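Local coordinates for proline iminopeptidase (PDB 3WMR), which is an amidohydrolase that interacts with polyketide substrates, and is probably related in its chemistry to the peptidases that release N-terminal proline from peptides, at residues 57-62 / 214-219; 175-180 / 189-194; 197-202 / 233-238; 204-209 / 296-301. All coordinates share one frame; numbering follows the deposited sequence.

Contact 1 of 4, residues 57-62 / 214-219; sequences GSTHDY and AATFME
Thr216 points straight out of helix 211-222 into the curl of the loop 57-62 and is gripped by its hydroxyl. Its OG1 stands anti to its own carbonyl carbon (chi1 -82°), putting the oxygen at the edge of the Tyr62 ring, near its plane. The backbone Tyr62 N donates to Thr216 OG1 at 3.0 Å. Thr59 runs past Thr216 in the opposite direction, so that Thr59 OG1 comes within 2.7 Å of Thr216 OG1. The Thr216 hydroxyl proton can go there or, weakly, to Thr59 O; the geometry leaves this open. Thr59 OG1 sits in the crowded position between its backbone N and carbonyl carbon (chi1 64°). From there it donates to Asp61 OD2 at 2.7 Å, meeting the lone pair that faces away from the other oxygen. The Thr59 and Glu219 side chains cross at about a right angle, with Thr59 CG2 3.6 Å from Glu219 CB. Beside the hydroxyl, Asp61 CB meets Ala215 CB at 3.9 Å. Tyr62 OH bonds to Gln125 OE1 and Gly54 N, with the predicted nucleophile Ser126 about 5 Å from the Tyr62 side chain. The bonds Tyr62 N to Thr216 OG1 and Thr59 OG1 to Asp61 OD2, the two hydroxyls close between them, thus hold the helix against a loop beside the predicted active site. The like charges of Glu219 OE2 and Asp61 OD2, 5.1 Å apart, may raise the proton affinity of one or the other.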
loop_
_atom_site.group_PDB
_atom_site.type_symbol
_atom_site.label_atom_id
_atom_site.label_comp_id
_atom_site.label_asym_id
_atom_site.label_seq_id
_atom_site.Cartn_x
_atom_site.Cartn_y
_atom_site.Cartn_z
ATOM N N GLY A 57 2.396 -2.340 8.147
ATOM C CA GLY A 57 2.237 -1.712 9.455
ATOM C C GLY A 57 1.576 -0.349 9.393
ATOM O O GLY A 57 1.565 0.383 10.381
ATOM N N SER A 58 1.019 -0.018 8.234
ATOM C CA SER A 58 0.245 1.193 8.080
ATOM C C SER A 58 -1.214 0.846 8.448
ATOM O O SER A 58 -1.461 -0.173 9.103
ATOM C CB SER A 58 0.403 1.706 6.651
ATOM O OG SER A 58 -0.282 2.924 6.464
ATOM N N THR A 59 -2.172 1.689 8.081
ATOM C CA THR A 59 -3.568 1.386 8.329
ATOM C C THR A 59 -4.396 1.782 7.115
ATOM O O THR A 59 -3.896 2.428 6.196
ATOM C CB THR A 59 -4.103 2.078 9.608
ATOM O OG1 THR A 59 -4.061 3.514 9.459
ATOM C CG2 THR A 59 -3.308 1.653 10.837
ATOM N N HIS A 60 -5.661 1.386 7.124
ATOM C CA HIS A 60 -6.585 1.667 6.018
ATOM C C HIS A 60 -6.936 3.140 5.880
ATOM O O HIS A 60 -7.452 3.558 4.842
ATOM C CB HIS A 60 -7.911 0.936 6.229
ATOM C CG HIS A 60 -8.842 1.646 7.173
ATOM N ND1 HIS A 60 -8.715 1.570 8.545
ATOM C CD2 HIS A 60 -9.888 2.473 6.939
ATOM C CE1 HIS A 60 -9.648 2.315 9.114
ATOM N NE2 HIS A 60 -10.370 2.877 8.160
ATOM N N ASP A 61 -6.688 3.911 6.936
ATOM C CA ASP A 61 -7.279 5.258 7.086
ATOM C C ASP A 61 -6.971 6.194 5.930
ATOM O O ASP A 61 -7.865 6.853 5.415
ATOM C CB ASP A 61 -6.821 5.913 8.403
ATOM C CG ASP A 61 -7.265 5.138 9.620
ATOM O OD1 ASP A 61 -8.235 5.571 10.283
ATOM O OD2 ASP A 61 -6.641 4.098 9.915
ATOM N N TYR A 62 -5.709 6.255 5.521
ATOM C CA TYR A 62 -5.294 7.107 4.383
ATOM C C TYR A 62 -5.915 6.703 3.034
ATOM O O TYR A 62 -5.825 7.454 2.068
ATOM C CB TYR A 62 -3.759 7.164 4.271
ATOM C CG TYR A 62 -3.129 5.957 3.567
ATOM C CD1 TYR A 62 -2.998 4.745 4.225
ATOM C CD2 TYR A 62 -2.654 6.046 2.252
ATOM C CE1 TYR A 62 -2.446 3.638 3.597
ATOM C CE2 TYR A 62 -2.078 4.930 1.614
ATOM C CZ TYR A 62 -1.988 3.730 2.298
ATOM O OH TYR A 62 -1.445 2.608 1.709
ATOM N N ALA A 214 -2.690 11.916 7.784
ATOM C CA ALA A 214 -2.243 12.111 9.156
ATOM C C ALA A 214 -2.758 11.004 10.080
ATOM O O ALA A 214 -2.003 10.479 10.931
ATOM C CB ALA A 214 -2.686 13.474 9.658
ATOM N N ALA A 215 -4.022 10.617 9.896
ATOM C CA ALA A 215 -4.600 9.561 10.712
ATOM C C ALA A 215 -3.727 8.308 10.676
ATOM O O ALA A 215 -3.359 7.767 11.725
ATOM C CB ALA A 215 -6.015 9.247 10.275
ATOM N N THR A 216 -3.375 7.861 9.473
ATOM C CA THR A 216 -2.541 6.660 9.340
ATOM C C THR A 216 -1.135 6.880 9.925
ATOM O O THR A 216 -0.609 6.012 10.646
ATOM C CB THR A 216 -2.491 6.167 7.874
ATOM O OG1 THR A 216 -3.658 5.381 7.598
ATOM C CG2 THR A 216 -1.282 5.293 7.615
ATOM N N PHE A 217 -0.526 8.015 9.585
ATOM C CA PHE A 217 0.787 8.410 10.106
ATOM C C PHE A 217 0.882 8.291 11.640
ATOM O O PHE A 217 1.878 7.787 12.171
ATOM C CB PHE A 217 1.124 9.836 9.651
ATOM C CG PHE A 217 2.589 10.150 9.696
ATOM C CD1 PHE A 217 3.429 9.747 8.661
ATOM C CD2 PHE A 217 3.145 10.812 10.787
ATOM C CE1 PHE A 217 4.791 10.013 8.711
ATOM C CE2 PHE A 217 4.505 11.083 10.837
ATOM C CZ PHE A 217 5.326 10.691 9.799
ATOM N N MET A 218 -0.167 8.725 12.347
ATOM C CA MET A 218 -0.205 8.652 13.810
ATOM C C MET A 218 -0.484 7.246 14.338
ATOM O O MET A 218 -0.075 6.921 15.452
ATOM C CB MET A 218 -1.232 9.639 14.384
ATOM C CG MET A 218 -0.848 11.114 14.200
ATOM S SD MET A 218 0.775 11.563 14.864
ATOM C CE MET A 218 0.604 11.036 16.572
ATOM N N GLU A 219 -1.185 6.416 13.563
ATOM C CA GLU A 219 -1.357 5.011 13.942
ATOM C C GLU A 219 -0.014 4.286 13.925
ATOM O O GLU A 219 0.243 3.401 14.755
ATOM C CB GLU A 219 -2.351 4.303 13.026
ATOM C CG GLU A 219 -3.795 4.758 13.179
ATOM C CD GLU A 219 -4.517 4.114 14.357
ATOM O OE1 GLU A 219 -4.166 2.990 14.778
ATOM O OE2 GLU A 219 -5.465 4.737 14.867
#

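Contact 2 of 4, residues 175-180 / 189-194; sequences ETLLKH and EEYFHA
With CG anti to the backbone N (chi1 -169°) and an extended chain beyond it, Glu190 stretches from the first turn of helix 189-202 toward helix 171-183. His180 on the facing helix has CG anti to its carbonyl carbon (chi1 -66°), which swings the imidazole across to meet it. The two side chains cross at about a right angle. His180 NE2 donates to Glu190 OE1 at 2.9 Å, nearly straight and close to the ring plane, on the lone pair that points away from the other carboxylate oxygen. On its other nitrogen, ND1, the ring bonds to Thr185 OG1 in the connection between the helices. Tyr191 slides past His180 in the opposite sense, bringing Tyr191 CD1 to 3.6 Å from His180 CB. The edge of the tyrosine ring faces the carbonyl Leu177 O, 3.5 Å from Tyr191 CE1. Leu177 CD2 fills the angle between Tyr191 CE1, at 3.6 Å, and Ala194 CB, at 3.5 Å. Thr176 CG2 also lies against Ala194 CB, at 3.7 Å. The axes of the two short helical segments approach to 8.9 Å, their directions 135° apart, a splayed hairpin at the outer end of the cap. With both imidazole nitrogens engaged, the rotation of the ring is fixed; this His-carboxylate hydrogen bond beside the apolar seam could stabilise a protonated His180, though the neutral ring with NE2-H also fits.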
loop_
_atom_site.group_PDB
_atom_site.type_symbol
_atom_site.label_atom_id
_atom_site.label_comp_id
_atom_site.label_asym_id
_atom_site.label_seq_id
_atom_site.Cartn_x
_atom_site.Cartn_y
_atom_site.Cartn_z
ATOM N N GLU A 175 23.001 15.763 3.820
ATOM C CA GLU A 175 23.909 15.564 4.955
ATOM C C GLU A 175 23.176 15.313 6.259
ATOM O O GLU A 175 23.588 14.460 7.049
ATOM C CB GLU A 175 24.883 16.739 5.124
ATOM C CG GLU A 175 25.830 16.903 3.950
ATOM C CD GLU A 175 27.034 17.780 4.247
ATOM O OE1 GLU A 175 27.263 18.157 5.432
ATOM O OE2 GLU A 175 27.752 18.077 3.264
ATOM N N THR A 176 22.092 16.043 6.474
ATOM C CA THR A 176 21.262 15.859 7.649
ATOM C C THR A 176 20.660 14.452 7.696
ATOM O O THR A 176 20.649 13.829 8.760
ATOM C CB THR A 176 20.128 16.895 7.688
ATOM O OG1 THR A 176 20.693 18.209 7.678
ATOM C CG2 THR A 176 19.277 16.729 8.936
ATOM N N LEU A 177 20.159 13.957 6.563
ATOM C CA LEU A 177 19.633 12.575 6.508
ATOM C C LEU A 177 20.716 11.554 6.864
ATOM O O LEU A 177 20.500 10.651 7.664
ATOM C CB LEU A 177 19.082 12.235 5.119
ATOM C CG LEU A 177 17.876 13.010 4.594
ATOM C CD1 LEU A 177 17.522 12.538 3.189
ATOM C CD2 LEU A 177 16.688 12.867 5.528
ATOM N N LEU A 178 21.883 11.719 6.254
ATOM C CA LEU A 178 22.997 10.781 6.416
ATOM C C LEU A 178 23.484 10.700 7.869
ATOM O O LEU A 178 23.683 9.604 8.401
ATOM C CB LEU A 178 24.164 11.172 5.483
ATOM C CG LEU A 178 25.471 10.353 5.567
ATOM C CD1 LEU A 178 25.228 8.864 5.389
ATOM C CD2 LEU A 178 26.496 10.830 4.544
ATOM N N LYS A 179 23.660 11.861 8.499
ATOM C CA LYS A 179 24.186 11.950 9.867
ATOM C C LYS A 179 23.319 11.132 10.831
ATOM O O LYS A 179 23.819 10.223 11.502
ATOM C CB LYS A 179 24.242 13.424 10.328
ATOM C CG LYS A 179 25.396 14.235 9.727
ATOM C CD LYS A 179 25.235 15.736 10.000
ATOM C CE LYS A 179 26.424 16.563 9.507
ATOM N NZ LYS A 179 27.406 16.892 10.582
ATOM N N HIS A 180 22.021 11.439 10.850
ATOM C CA HIS A 180 21.074 10.793 11.763
ATOM C C HIS A 180 20.786 9.329 11.433
ATOM O O HIS A 180 20.546 8.531 12.325
ATOM C CB HIS A 180 19.773 11.586 11.818
ATOM C CG HIS A 180 19.938 12.945 12.421
ATOM N ND1 HIS A 180 20.310 13.128 13.735
ATOM C CD2 HIS A 180 19.831 14.182 11.882
ATOM C CE1 HIS A 180 20.404 14.422 13.988
ATOM N NE2 HIS A 180 20.116 15.083 12.882
ATOM N N GLU A 189 14.053 15.785 15.783
ATOM C CA GLU A 189 13.312 16.834 15.078
ATOM C C GLU A 189 13.967 17.191 13.752
ATOM O O GLU A 189 13.303 17.357 12.724
ATOM C CB GLU A 189 13.260 18.100 15.956
ATOM C CG GLU A 189 12.383 19.213 15.407
ATOM C CD GLU A 189 10.913 18.984 15.688
ATOM O OE1 GLU A 189 10.524 17.811 15.891
ATOM O OE2 GLU A 189 10.148 19.977 15.721
ATOM N N GLU A 190 15.281 17.330 13.806
ATOM C CA GLU A 190 16.072 17.731 12.661
ATOM C C GLU A 190 16.057 16.690 11.519
ATOM O O GLU A 190 16.026 17.050 10.346
ATOM C CB GLU A 190 17.497 17.980 13.125
ATOM C CG GLU A 190 18.369 18.641 12.093
ATOM C CD GLU A 190 19.748 18.899 12.631
ATOM O OE1 GLU A 190 20.556 17.939 12.731
ATOM O OE2 GLU A 190 20.009 20.072 12.960
ATOM N N TYR A 191 16.094 15.405 11.852
ATOM C CA TYR A 191 15.945 14.384 10.808
ATOM C C TYR A 191 14.559 14.479 10.169
ATOM O O TYR A 191 14.414 14.385 8.944
ATOM C CB TYR A 191 16.131 12.996 11.372
ATOM C CG TYR A 191 16.077 11.929 10.311
ATOM C CD1 TYR A 191 17.121 11.766 9.418
ATOM C CD2 TYR A 191 14.970 11.103 10.187
ATOM C CE1 TYR A 191 17.079 10.787 8.434
ATOM C CE2 TYR A 191 14.913 10.117 9.213
ATOM C CZ TYR A 191 15.976 9.960 8.336
ATOM O OH TYR A 191 15.942 8.985 7.362
ATOM N N PHE A 192 13.552 14.679 11.015
ATOM C CA PHE A 192 12.164 14.730 10.577
ATOM C C PHE A 192 11.911 15.815 9.539
ATOM O O PHE A 192 11.184 15.595 8.586
ATOM C CB PHE A 192 11.210 14.916 11.763
ATOM C CG PHE A 192 9.777 14.676 11.408
ATOM C CD1 PHE A 192 9.032 15.660 10.771
ATOM C CD2 PHE A 192 9.183 13.452 11.667
ATOM C CE1 PHE A 192 7.721 15.432 10.408
ATOM C CE2 PHE A 192 7.864 13.221 11.310
ATOM C CZ PHE A 192 7.134 14.216 10.680
ATOM N N HIS A 193 12.498 16.990 9.719
ATOM C CA HIS A 193 12.309 18.057 8.742
ATOM C C HIS A 193 13.111 17.846 7.446
ATOM O O HIS A 193 12.674 18.275 6.379
ATOM C CB HIS A 193 12.523 19.418 9.409
ATOM C CG HIS A 193 11.447 19.732 10.406
ATOM N ND1 HIS A 193 10.141 19.981 10.031
ATOM C CD2 HIS A 193 11.458 19.758 11.759
ATOM C CE1 HIS A 193 9.403 20.179 11.109
ATOM N NE2 HIS A 193 10.179 20.052 12.171
ATOM N N ALA A 194 14.248 17.154 7.528
ATOM C CA ALA A 194 14.955 16.704 6.325
ATOM C C ALA A 194 14.136 15.626 5.577
ATOM O O ALA A 194 13.983 15.690 4.362
ATOM C CB ALA A 194 16.336 16.177 6.686
#

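Contact 3 of 4, residues 197-202 / 233-238; sequences AFYDRH and PNEFHV
An Asx turn in the loop after helix 225-230 meets the last turns of helix 189-202 here, inside the helical cap of the alpha/beta hydrolase fold. Asn234 OD1 accepts from Phe236 N at 3.1 Å, closing the Asx turn, and from His237 N at 2.8 Å, extending it to an Asx motif; the latter donor lies above the carbonyl plane. The same oxygen sits over the centre of one face of the Phe236 ring. The phenyl group, in the crowded position between its backbone N and carbonyl carbon (chi1 55°), presents its edge to the face of Phe198. The centroids are 4.6 Å apart and the planes 53° from each other, with Phe236 CD1 coming to 3.4 Å from Phe198 CD1. His202 ND1 covers the opposite face, so the Phe198 ring lies between His202 and Phe236. Glu235 leads away, bonding to Tyr227 OH, and comes about 4 Å from the side chain of His293, the predicted proton donor. Tyr199 meets Phe236 CE1 at its ring edge and reaches on to the loop backbone, where Glu235 N donates to Tyr199 OH at 2.9 Å with an N-H...O angle of 166°.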
loop_
_atom_site.group_PDB
_atom_site.type_symbol
_atom_site.label_atom_id
_atom_site.label_comp_id
_atom_site.label_asym_id
_atom_site.label_seq_id
_atom_site.Cartn_x
_atom_site.Cartn_y
_atom_site.Cartn_z
ATOM N N ALA A 197 11.422 17.286 3.505
ATOM C CA ALA A 197 11.835 17.700 2.182
ATOM C C ALA A 197 11.654 16.559 1.153
ATOM O O ALA A 197 11.372 16.831 -0.007
ATOM C CB ALA A 197 13.278 18.195 2.200
ATOM N N PHE A 198 11.804 15.295 1.565
ATOM C CA PHE A 198 11.579 14.157 0.638
ATOM C C PHE A 198 10.085 13.890 0.513
ATOM O O PHE A 198 9.574 13.766 -0.589
ATOM C CB PHE A 198 12.325 12.880 1.102
ATOM C CG PHE A 198 12.158 11.684 0.182
ATOM C CD1 PHE A 198 11.023 10.873 0.250
ATOM C CD2 PHE A 198 13.164 11.339 -0.717
ATOM C CE1 PHE A 198 10.892 9.764 -0.580
ATOM C CE2 PHE A 198 13.035 10.236 -1.546
ATOM C CZ PHE A 198 11.908 9.443 -1.468
ATOM N N TYR A 199 9.382 13.825 1.641
ATOM C CA TYR A 199 7.963 13.466 1.629
ATOM C C TYR A 199 7.168 14.496 0.832
ATOM O O TYR A 199 6.309 14.132 0.027
ATOM C CB TYR A 199 7.389 13.317 3.050
ATOM C CG TYR A 199 7.577 11.938 3.709
ATOM C CD1 TYR A 199 8.811 11.305 3.719
ATOM C CD2 TYR A 199 6.524 11.314 4.366
ATOM C CE1 TYR A 199 8.979 10.048 4.324
ATOM C CE2 TYR A 199 6.679 10.081 4.996
ATOM C CZ TYR A 199 7.906 9.453 4.969
ATOM O OH TYR A 199 8.037 8.247 5.600
ATOM N N ASP A 200 7.477 15.776 1.037
ATOM C CA ASP A 200 6.780 16.856 0.338
ATOM C C ASP A 200 6.925 16.746 -1.178
ATOM O O ASP A 200 6.103 17.286 -1.896
ATOM C CB ASP A 200 7.276 18.241 0.787
ATOM C CG ASP A 200 7.033 18.519 2.264
ATOM O OD1 ASP A 200 6.228 17.821 2.909
ATOM O OD2 ASP A 200 7.652 19.465 2.797
ATOM N N ARG A 201 7.949 16.047 -1.682
ATOM C CA ARG A 201 8.083 15.895 -3.134
ATOM C C ARG A 201 7.465 14.610 -3.651
ATOM O O ARG A 201 6.823 14.599 -4.721
ATOM C CB ARG A 201 9.544 15.906 -3.564
ATOM C CG ARG A 201 10.258 17.222 -3.342
ATOM C CD ARG A 201 11.681 17.120 -3.860
ATOM N NE ARG A 201 12.468 18.330 -3.612
ATOM C CZ ARG A 201 13.702 18.514 -4.058
ATOM N NH1 ARG A 201 14.310 17.574 -4.774
ATOM N NH2 ARG A 201 14.345 19.635 -3.772
ATOM N N HIS A 202 7.708 13.521 -2.916
ATOM C CA HIS A 202 7.482 12.170 -3.428
ATOM C C HIS A 202 6.492 11.305 -2.637
ATOM O O HIS A 202 6.142 10.219 -3.109
ATOM C CB HIS A 202 8.823 11.427 -3.532
ATOM C CG HIS A 202 9.878 12.185 -4.269
ATOM N ND1 HIS A 202 10.988 12.710 -3.642
ATOM C CD2 HIS A 202 9.997 12.517 -5.575
ATOM C CE1 HIS A 202 11.737 13.340 -4.526
ATOM N NE2 HIS A 202 11.160 13.238 -5.707
ATOM N N PRO A 233 12.284 3.100 9.547
ATOM C CA PRO A 233 11.675 4.266 10.210
ATOM C C PRO A 233 10.790 5.112 9.312
ATOM O O PRO A 233 9.932 5.832 9.825
ATOM C CB PRO A 233 12.873 5.110 10.650
ATOM C CG PRO A 233 14.085 4.488 10.035
ATOM C CD PRO A 233 13.757 3.112 9.610
ATOM N N ASN A 234 11.001 5.031 7.998
ATOM C CA ASN A 234 10.261 5.869 7.048
ATOM C C ASN A 234 10.269 5.244 5.656
ATOM O O ASN A 234 10.846 4.173 5.449
ATOM C CB ASN A 234 10.829 7.296 7.032
ATOM C CG ASN A 234 12.276 7.334 6.609
ATOM O OD1 ASN A 234 12.622 6.956 5.497
ATOM N ND2 ASN A 234 13.129 7.799 7.492
ATOM N N GLU A 235 9.593 5.905 4.730
ATOM C CA GLU A 235 9.396 5.423 3.364
ATOM C C GLU A 235 10.665 5.070 2.584
ATOM O O GLU A 235 10.671 4.097 1.826
ATOM C CB GLU A 235 8.618 6.478 2.571
ATOM C CG GLU A 235 7.153 6.551 2.937
ATOM C CD GLU A 235 6.467 5.252 2.592
ATOM O OE1 GLU A 235 6.363 4.970 1.376
ATOM O OE2 GLU A 235 6.092 4.509 3.529
ATOM N N PHE A 236 11.722 5.867 2.751
ATOM C CA PHE A 236 12.947 5.710 1.957
ATOM C C PHE A 236 14.092 4.982 2.690
ATOM O O PHE A 236 14.922 4.319 2.041
ATOM C CB PHE A 236 13.425 7.056 1.395
ATOM C CG PHE A 236 13.626 8.141 2.440
ATOM C CD1 PHE A 236 12.669 9.138 2.624
ATOM C CD2 PHE A 236 14.773 8.178 3.220
ATOM C CE1 PHE A 236 12.863 10.147 3.558
ATOM C CE2 PHE A 236 14.961 9.187 4.163
ATOM C CZ PHE A 236 14.007 10.166 4.329
ATOM N N HIS A 237 14.141 5.095 4.018
ATOM C CA HIS A 237 15.194 4.438 4.821
ATOM C C HIS A 237 14.712 3.032 5.152
ATOM O O HIS A 237 14.294 2.736 6.276
ATOM C CB HIS A 237 15.532 5.244 6.090
ATOM C CG HIS A 237 16.798 4.814 6.785
ATOM N ND1 HIS A 237 17.979 4.565 6.113
ATOM C CD2 HIS A 237 17.073 4.639 8.100
ATOM C CE1 HIS A 237 18.923 4.238 6.981
ATOM N NE2 HIS A 237 18.400 4.280 8.195
ATOM N N VAL A 238 14.762 2.165 4.139
ATOM C CA VAL A 238 14.258 0.799 4.278
ATOM C C VAL A 238 15.380 -0.092 4.802
ATOM O O VAL A 238 16.235 -0.546 4.035
ATOM C CB VAL A 238 13.747 0.240 2.939
ATOM C CG1 VAL A 238 13.339 -1.232 3.075
ATOM C CG2 VAL A 238 12.591 1.061 2.439
#

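Contact 4 of 4, residues 204-209 / 296-301; sequences CRIVPW and HLEEPE
Ile206 lays the tip of its longer branch over the backbone of the short helix 295-298: CD1 is 3.4 Å from the carbonyl Leu297 O and 3.8 Å from Glu298 CA. The branch gets there because CG1 stands anti to the carbonyl carbon (chi1 -54°) and the chain then continues extended (chi2 165°). Coming the other way, Glu298 reaches out with an extended chain of its own and brings its carboxylate to the loop at Cys204 and Arg205. Arg205 N donates to Glu298 OE2 at 2.9 Å, almost perfectly straight at 176°, using the lone pair that faces away from the other oxygen. The same OE2 also touches Cys204 CA at 3.5 Å and bonds to Ser292 OG, so one oxygen links two loops; OE1 takes a weak bond from Val294 N. Despite the opposite charges, Arg205 and Glu298 pair through the backbone: Arg205 NE remains 5.3 Å from Glu298 OE2, and the guanidinium turns its NH1 to Arg201 O at the end of helix 189-202. Only the aliphatic part of the arginine passes the acid, with Arg205 CB 3.7 Å from Glu298 OE2. Several donors around the carboxylate would help keep it ionised. Through Ser292 OG and, weakly, Val294 N, Glu298 also holds the residues flanking His293, the predicted proton donor. This is a cap-to-core junction of the alpha/beta hydrolase fold, tying the segment between two cap helices to the one that follows the predicted catalytic histidine.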
loop_
_atom_site.group_PDB
_atom_site.type_symbol
_atom_site.label_atom_id
_atom_site.label_comp_id
_atom_site.label_asym_id
_atom_site.label_seq_id
_atom_site.Cartn_x
_atom_site.Cartn_y
_atom_site.Cartn_z
ATOM N N CYS A 204 3.609 12.795 -0.230
ATOM C CA CYS A 204 2.349 13.524 -0.181
ATOM C C CYS A 204 2.628 15.005 -0.395
ATOM O O CYS A 204 3.143 15.693 0.498
ATOM C CB CYS A 204 1.644 13.330 1.168
ATOM S SG CYS A 204 0.023 14.154 1.257
ATOM N N ARG A 205 2.288 15.486 -1.581
ATOM C CA ARG A 205 2.522 16.876 -1.930
ATOM C C ARG A 205 1.518 17.854 -1.299
ATOM O O ARG A 205 1.709 19.068 -1.372
ATOM C CB ARG A 205 2.558 17.023 -3.451
ATOM C CG ARG A 205 3.751 16.311 -4.064
ATOM C CD ARG A 205 3.543 15.969 -5.517
ATOM N NE ARG A 205 3.832 17.086 -6.403
ATOM C CZ ARG A 205 5.049 17.482 -6.762
ATOM N NH1 ARG A 205 6.140 16.886 -6.285
ATOM N NH2 ARG A 205 5.181 18.510 -7.587
ATOM N N ILE A 206 0.470 17.343 -0.659
ATOM C CA ILE A 206 -0.460 18.224 0.039
ATOM C C ILE A 206 -0.014 18.419 1.483
ATOM O O ILE A 206 0.089 17.445 2.249
ATOM C CB ILE A 206 -1.914 17.712 0.034
ATOM C CG1 ILE A 206 -2.380 17.431 -1.391
ATOM C CG2 ILE A 206 -2.836 18.762 0.681
ATOM C CD1 ILE A 206 -3.645 16.601 -1.464
ATOM N N VAL A 207 0.232 19.689 1.831
ATOM C CA VAL A 207 0.627 20.127 3.169
ATOM C C VAL A 207 -0.194 21.388 3.497
ATOM O O VAL A 207 -0.298 22.261 2.643
ATOM C CB VAL A 207 2.129 20.472 3.205
ATOM C CG1 VAL A 207 2.534 21.046 4.557
ATOM C CG2 VAL A 207 2.965 19.237 2.861
ATOM N N PRO A 208 -0.810 21.475 4.702
ATOM C CA PRO A 208 -0.869 20.465 5.756
ATOM C C PRO A 208 -1.344 19.117 5.209
ATOM O O PRO A 208 -2.069 19.071 4.217
ATOM C CB PRO A 208 -1.902 21.034 6.732
ATOM C CG PRO A 208 -1.834 22.515 6.538
ATOM C CD PRO A 208 -1.587 22.685 5.064
ATOM N N TRP A 209 -0.926 18.028 5.830
ATOM C CA TRP A 209 -1.347 16.709 5.370
ATOM C C TRP A 209 -2.882 16.555 5.459
ATOM O O TRP A 209 -3.501 17.067 6.416
ATOM C CB TRP A 209 -0.653 15.618 6.188
ATOM C CG TRP A 209 0.814 15.439 5.869
ATOM C CD1 TRP A 209 1.462 15.841 4.744
ATOM C CD2 TRP A 209 1.787 14.757 6.670
ATOM N NE1 TRP A 209 2.778 15.488 4.802
ATOM C CE2 TRP A 209 3.007 14.805 5.967
ATOM C CE3 TRP A 209 1.746 14.115 7.916
ATOM C CZ2 TRP A 209 4.180 14.232 6.456
ATOM C CZ3 TRP A 209 2.918 13.548 8.408
ATOM C CH2 TRP A 209 4.125 13.618 7.676
ATOM N N HIS A 296 -4.906 9.235 -4.977
ATOM C CA HIS A 296 -6.279 9.244 -4.538
ATOM C C HIS A 296 -6.622 10.475 -3.664
ATOM O O HIS A 296 -7.783 10.730 -3.443
ATOM C CB HIS A 296 -6.616 7.956 -3.787
ATOM C CG HIS A 296 -5.818 7.747 -2.545
ATOM N ND1 HIS A 296 -4.507 7.302 -2.563
ATOM C CD2 HIS A 296 -6.150 7.891 -1.243
ATOM C CE1 HIS A 296 -4.063 7.205 -1.325
ATOM N NE2 HIS A 296 -5.043 7.545 -0.503
ATOM N N LEU A 297 -5.598 11.159 -3.145
ATOM C CA LEU A 297 -5.737 12.378 -2.349
ATOM C C LEU A 297 -5.296 13.588 -3.151
ATOM O O LEU A 297 -5.931 14.641 -3.116
ATOM C CB LEU A 297 -4.895 12.270 -1.069
ATOM C CG LEU A 297 -5.488 11.369 0.017
ATOM C CD1 LEU A 297 -4.494 11.150 1.140
ATOM C CD2 LEU A 297 -6.778 11.969 0.564
ATOM N N GLU A 298 -4.197 13.421 -3.875
ATOM C CA GLU A 298 -3.579 14.485 -4.633
ATOM C C GLU A 298 -4.362 14.855 -5.873
ATOM O O GLU A 298 -4.470 16.040 -6.200
ATOM C CB GLU A 298 -2.138 14.102 -4.997
ATOM C CG GLU A 298 -1.253 14.007 -3.765
ATOM C CD GLU A 298 0.011 13.204 -3.996
ATOM O OE1 GLU A 298 -0.053 12.201 -4.734
ATOM O OE2 GLU A 298 1.063 13.605 -3.464
ATOM N N GLU A 299 -4.898 13.854 -6.568
ATOM C CA GLU A 299 -5.770 14.097 -7.722
ATOM C C GLU A 299 -7.042 13.285 -7.546
ATOM O O GLU A 299 -7.249 12.293 -8.246
ATOM C CB GLU A 299 -5.062 13.711 -9.021
ATOM C CG GLU A 299 -3.842 14.555 -9.311
ATOM C CD GLU A 299 -3.271 14.281 -10.678
ATOM O OE1 GLU A 299 -3.920 14.695 -11.647
ATOM O OE2 GLU A 299 -2.175 13.680 -10.792
ATOM N N PRO A 300 -7.892 13.699 -6.590
ATOM C CA PRO A 300 -9.014 12.862 -6.169
ATOM C C PRO A 300 -9.910 12.425 -7.319
ATOM O O PRO A 300 -10.300 11.252 -7.402
ATOM C CB PRO A 300 -9.792 13.755 -5.195
ATOM C CG PRO A 300 -8.891 14.874 -4.835
ATOM C CD PRO A 300 -7.899 15.025 -5.946
ATOM N N GLU A 301 -10.229 13.357 -8.207
ATOM C CA GLU A 301 -11.166 13.090 -9.298
ATOM C C GLU A 301 -10.531 12.256 -10.401
ATOM O O GLU A 301 -11.144 11.318 -10.887
ATOM C CB GLU A 301 -11.700 14.401 -9.872
ATOM C CG GLU A 301 -12.484 15.201 -8.848
ATOM C CD GLU A 301 -12.439 16.695 -9.091
ATOM O OE1 GLU A 301 -13.491 17.339 -8.908
ATOM O OE2 GLU A 301 -11.364 17.227 -9.461
#

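Overall arrangement
Contact 2 lies farthest out, about 25 Å from the centre of the chain, and its centre is about 11 Å from that of contact 3; the two share helix 189-202 and meet where Tyr191 OH bonds to Asn234 ND2. Contacts 1, 3 and 4 have centres about 15 to 16 Å apart, and their segments alternate along the chain. Contact 2 is nested inside the loop closed by contact 1 and closes before contacts 3 and 4 open. Phe217 packs on Phe192, Tyr199 and Trp209, joining the cap helices, while Tyr62 O probably bonds to His296 NE2. Contacts 2 and 3 thus lie within the cap, and contacts 1 and 4 seat it on the catalytic core.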